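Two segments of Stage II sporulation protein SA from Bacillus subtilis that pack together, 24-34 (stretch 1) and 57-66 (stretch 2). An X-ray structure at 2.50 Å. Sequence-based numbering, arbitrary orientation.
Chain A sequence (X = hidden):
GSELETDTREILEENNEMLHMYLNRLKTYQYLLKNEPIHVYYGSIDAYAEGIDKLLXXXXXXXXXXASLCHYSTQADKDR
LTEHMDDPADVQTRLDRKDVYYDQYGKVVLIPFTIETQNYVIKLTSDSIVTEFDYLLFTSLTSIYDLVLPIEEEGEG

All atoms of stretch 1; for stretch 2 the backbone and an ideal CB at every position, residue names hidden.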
# COMPACT_ATOMS: atom_id res chain seq x y z
N ASN A 24 0.08 9.74 -5.27
CA ASN A 24 -1.28 9.77 -5.87
C ASN A 24 -1.91 8.37 -5.95
O ASN A 24 -3.10 8.16 -5.61
CB ASN A 24 -1.30 10.40 -7.26
CG ASN A 24 -1.01 11.90 -7.26
OD1 ASN A 24 -1.13 12.57 -6.22
ND2 ASN A 24 -0.65 12.45 -8.43
N ARG A 25 -1.13 7.41 -6.41
CA ARG A 25 -1.66 6.06 -6.59
C ARG A 25 -1.98 5.48 -5.22
O ARG A 25 -2.96 4.78 -5.07
CB ARG A 25 -0.68 5.19 -7.37
CG ARG A 25 -0.57 5.56 -8.79
CD ARG A 25 0.31 4.62 -9.59
NE ARG A 25 0.36 5.00 -10.99
CZ ARG A 25 1.20 4.49 -11.89
NH1 ARG A 25 2.12 3.58 -11.56
NH2 ARG A 25 1.13 4.93 -13.15
N LEU A 26 -1.18 5.81 -4.21
CA LEU A 26 -1.42 5.30 -2.86
C LEU A 26 -2.63 6.00 -2.22
O LEU A 26 -3.44 5.36 -1.57
CB LEU A 26 -0.15 5.37 -2.00
CG LEU A 26 -0.32 4.68 -0.64
CD1 LEU A 26 -0.71 3.18 -0.77
CD2 LEU A 26 0.92 4.89 0.24
N LYS A 27 -2.79 7.30 -2.47
CA LYS A 27 -4.03 8.01 -2.12
C LYS A 27 -5.27 7.35 -2.71
O LYS A 27 -6.27 7.14 -2.03
CB LYS A 27 -3.97 9.46 -2.61
CG LYS A 27 -3.13 10.36 -1.73
CD LYS A 27 -2.87 11.68 -2.36
CE LYS A 27 -4.11 12.55 -2.39
NZ LYS A 27 -3.71 13.86 -2.97
N THR A 28 -5.24 7.05 -3.99
CA THR A 28 -6.34 6.33 -4.62
C THR A 28 -6.61 4.98 -4.02
O THR A 28 -7.75 4.63 -3.78
CB THR A 28 -6.09 6.21 -6.11
OG1 THR A 28 -5.99 7.54 -6.63
CG2 THR A 28 -7.23 5.45 -6.85
N TYR A 29 -5.55 4.21 -3.79
CA TYR A 29 -5.68 2.85 -3.23
C TYR A 29 -6.40 2.91 -1.88
O TYR A 29 -7.36 2.18 -1.63
CB TYR A 29 -4.27 2.25 -3.13
CG TYR A 29 -4.08 0.96 -2.34
CD1 TYR A 29 -4.09 -0.28 -2.96
CD2 TYR A 29 -3.74 1.01 -1.00
CE1 TYR A 29 -3.83 -1.48 -2.24
CE2 TYR A 29 -3.47 -0.17 -0.27
CZ TYR A 29 -3.54 -1.40 -0.89
OH TYR A 29 -3.33 -2.54 -0.16
N GLN A 30 -5.94 3.80 -1.01
CA GLN A 30 -6.50 3.93 0.31
C GLN A 30 -7.93 4.43 0.23
O GLN A 30 -8.77 3.97 0.97
CB GLN A 30 -5.68 4.89 1.14
CG GLN A 30 -6.16 5.00 2.60
CD GLN A 30 -6.92 6.29 2.94
OE1 GLN A 30 -6.87 6.77 4.09
NE2 GLN A 30 -7.65 6.84 1.96
N TYR A 31 -8.21 5.37 -0.68
CA TYR A 31 -9.55 5.91 -0.79
C TYR A 31 -10.52 4.82 -1.18
O TYR A 31 -11.64 4.70 -0.61
CB TYR A 31 -9.59 7.07 -1.77
CG TYR A 31 -10.98 7.66 -1.95
CD1 TYR A 31 -11.38 8.77 -1.21
CD2 TYR A 31 -11.86 7.14 -2.87
CE1 TYR A 31 -12.63 9.33 -1.36
CE2 TYR A 31 -13.12 7.68 -3.02
CZ TYR A 31 -13.50 8.77 -2.26
OH TYR A 31 -14.77 9.30 -2.46
N LEU A 32 -10.10 3.97 -2.12
CA LEU A 32 -10.95 2.86 -2.57
C LEU A 32 -11.12 1.78 -1.49
O LEU A 32 -12.19 1.25 -1.30
CB LEU A 32 -10.42 2.25 -3.84
CG LEU A 32 -10.43 3.13 -5.09
CD1 LEU A 32 -9.52 2.45 -6.14
CD2 LEU A 32 -11.83 3.31 -5.65
N LEU A 33 -10.08 1.46 -0.76
CA LEU A 33 -10.24 0.51 0.32
C LEU A 33 -11.27 1.07 1.30
O LEU A 33 -12.03 0.33 1.87
CB LEU A 33 -8.88 0.21 0.99
CG LEU A 33 -8.01 -0.84 0.27
CD1 LEU A 33 -6.58 -1.01 0.92
CD2 LEU A 33 -8.72 -2.23 0.15
N LYS A 34 -11.30 2.37 1.47
CA LYS A 34 -12.18 3.01 2.45
C LYS A 34 -13.62 3.07 1.95
O LYS A 34 -14.52 2.82 2.71
CB LYS A 34 -11.67 4.43 2.76
CG LYS A 34 -11.81 4.95 4.20
CD LYS A 34 -11.63 6.49 4.28
CE LYS A 34 -11.36 6.95 5.75
NZ LYS A 34 -10.26 7.99 5.88
N UNK A 57 -8.82 -4.32 -11.95
CA UNK A 57 -9.36 -3.31 -12.84
C UNK A 57 -9.99 -2.13 -12.14
O UNK A 57 -9.84 -1.01 -12.59
CB UNK A 57 -10.40 -3.95 -13.77
N UNK A 58 -10.66 -2.35 -11.02
CA UNK A 58 -11.27 -1.26 -10.28
C UNK A 58 -10.23 -0.21 -9.89
O UNK A 58 -10.42 1.00 -10.02
CB UNK A 58 -11.98 -1.80 -9.03
N UNK A 59 -9.09 -0.70 -9.44
CA UNK A 59 -8.01 0.14 -8.98
C UNK A 59 -7.22 0.76 -10.12
O UNK A 59 -6.95 1.96 -10.12
CB UNK A 59 -7.07 -0.67 -8.08
N UNK A 60 -6.84 -0.06 -11.10
CA UNK A 60 -6.04 0.44 -12.21
C UNK A 60 -6.84 1.49 -12.97
O UNK A 60 -6.30 2.50 -13.39
CB UNK A 60 -5.62 -0.70 -13.14
N UNK A 61 -8.14 1.27 -13.14
CA UNK A 61 -8.98 2.23 -13.82
C UNK A 61 -8.84 3.65 -13.29
O UNK A 61 -8.89 4.60 -14.05
CB UNK A 61 -10.44 1.79 -13.72
N UNK A 62 -8.61 3.81 -11.99
CA UNK A 62 -8.52 5.15 -11.43
C UNK A 62 -7.07 5.68 -11.27
O UNK A 62 -6.87 6.73 -10.68
CB UNK A 62 -9.22 5.16 -10.07
N UNK A 63 -6.10 4.99 -11.86
CA UNK A 63 -4.71 5.25 -11.63
C UNK A 63 -3.85 5.48 -12.87
O UNK A 63 -2.62 5.67 -12.74
CB UNK A 63 -4.13 4.08 -10.83
N UNK A 64 -4.40 5.48 -14.06
CA UNK A 64 -3.53 5.82 -15.20
C UNK A 64 -2.53 4.70 -15.52
O UNK A 64 -1.31 4.94 -15.74
CB UNK A 64 -2.77 7.12 -14.91
N UNK A 65 -3.09 3.48 -15.53
CA UNK A 65 -2.41 2.29 -15.91
C UNK A 65 -3.48 1.22 -16.15
O UNK A 65 -4.61 1.36 -15.68
CB UNK A 65 -1.39 1.87 -14.85
N UNK A 66 -3.13 0.15 -16.87
CA UNK A 66 -4.04 -0.95 -17.17
C UNK A 66 -3.55 -2.21 -16.47
O UNK A 66 -2.39 -2.54 -16.55
CB UNK A 66 -4.15 -1.18 -18.68

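Stretch 1 is a continuous helix; stretch 2 begins in the last part of another helix, running at 137° to the first with axes 10.2 Å apart, and then leaves it as a loop. Position 57 has nothing of stretch 1 within 5.5 Å of its ideal CB, so almost any side chain would serve; it is Lys57. Position 58 points sideways and is similarly undemanding. It is Thr58, whose carbonyl O lies 4.2 Å from Leu32 CD1.

At position 59 the CB also points sideways, 4.4 Å from Leu32 CD1, and beyond it a groove runs along Tyr29, Leu32 and Leu33. A long apolar chain or an aromatic ring would fill it. The deposited Tyr59 (chi1 m) reaches along the groove, and Leu32 CD1 sits over its ring face, 3.6 Å from the centroid. Tyr59 CE2 approaches Tyr29 CD1 at 3.9 Å, the two rings meeting obliquely. The hydroxyl OH ends 3.1 Å from Leu33 N, but the angle is poor and that amide already bonds to Tyr29 O; a water instead links Tyr59 OH (2.9 Å) to Leu32 O (3.3 Å from the water oxygen).

Position 60 points away from stretch 1, which therefore sets no preference; it is Ala60. Position 61 is out of reach, suits many residues, and is Asp61.

At position 62 the CB points toward stretch 1, 3.8 Å from Thr28 CG2 and 4.8 Å from Leu32 CD1. An aliphatic residue would fit, as would a long chain with an aliphatic stem. Lys62 packs its CB 3.9 Å from Thr28 CG2 and its CD 3.9 Å from Leu32 CD2, while its amine extends past these contacts.

Position 63 also faces the helix, its ideal CB 4.4 Å from Arg25 CG and 5.2 Å from Thr28 CG2. A flexible apolar chain such as leucine or methionine would suit. It is Met63, modelled as selenomethionine: SE lies 4.1 Å from Arg25 CB and CE 4.0 Å from Tyr29 CB. Its carbonyl O accepts from a water (2.7 Å) that in turn accepts from Arg25 NE (3.3 Å).

Position 64, with phi/psi of 72/45, favours glycine, asparagine or aspartate. Asn64 fits that backbone, and its side chain stays 4.9 Å or more from stretch 1.

Position 65 points toward the Arg25 guanidinium, its ideal CB 4.3 Å from Arg25 NH2. An acid or an apolar group over the planar face could follow; Leu65 takes the second course, with CD2 3.3 Å from Arg25 CZ. Position 66 is extended and out of reach, and is Thr66.

Stretch 2 (57-66) KTYADKMNLT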
# COMPACT_ATOMS: atom_id res chain seq x y z
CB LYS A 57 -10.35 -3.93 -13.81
CG LYS A 57 -9.63 -4.54 -15.00
CD LYS A 57 -10.49 -5.45 -15.83
CE LYS A 57 -9.63 -6.07 -16.92
NZ LYS A 57 -10.38 -7.12 -17.62
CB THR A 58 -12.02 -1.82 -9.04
OG1 THR A 58 -13.15 -2.61 -9.50
CG2 THR A 58 -12.48 -0.70 -8.12
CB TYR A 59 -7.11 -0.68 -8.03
CG TYR A 59 -7.71 -0.77 -6.63
CD1 TYR A 59 -8.85 -1.54 -6.37
CD2 TYR A 59 -7.18 -0.00 -5.59
CE1 TYR A 59 -9.40 -1.57 -5.07
CE2 TYR A 59 -7.72 -0.05 -4.29
CZ TYR A 59 -8.82 -0.81 -4.04
OH TYR A 59 -9.34 -0.78 -2.75
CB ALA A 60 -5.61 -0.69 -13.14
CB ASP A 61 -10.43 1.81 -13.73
CG ASP A 61 -10.74 0.63 -14.61
OD1 ASP A 61 -9.82 0.17 -15.35
OD2 ASP A 61 -11.90 0.13 -14.54
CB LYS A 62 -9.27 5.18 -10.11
CG LYS A 62 -10.79 4.94 -10.25
CD LYS A 62 -11.52 5.39 -8.98
CE LYS A 62 -12.94 5.91 -9.22
NZ LYS A 62 -13.59 6.33 -7.90
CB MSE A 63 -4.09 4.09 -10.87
CG MSE A 63 -4.38 4.02 -9.41
SE MSE A 63 -3.42 2.50 -8.72
CE MSE A 63 -4.43 2.20 -7.09
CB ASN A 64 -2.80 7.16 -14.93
CG ASN A 64 -3.78 8.35 -14.85
OD1 ASN A 64 -4.57 8.56 -15.77
ND2 ASN A 64 -3.75 9.10 -13.74
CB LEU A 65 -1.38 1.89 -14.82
CG LEU A 65 -1.78 1.36 -13.43
CD1 LEU A 65 -1.74 -0.15 -13.40
CD2 LEU A 65 -0.85 1.93 -12.34
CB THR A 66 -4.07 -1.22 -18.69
OG1 THR A 66 -4.31 0.00 -19.39
CG2 THR A 66 -5.18 -2.18 -19.07
O HOH W 1 -1.30 7.73 -11.63
O HOH W 2 -12.16 -1.57 -2.95
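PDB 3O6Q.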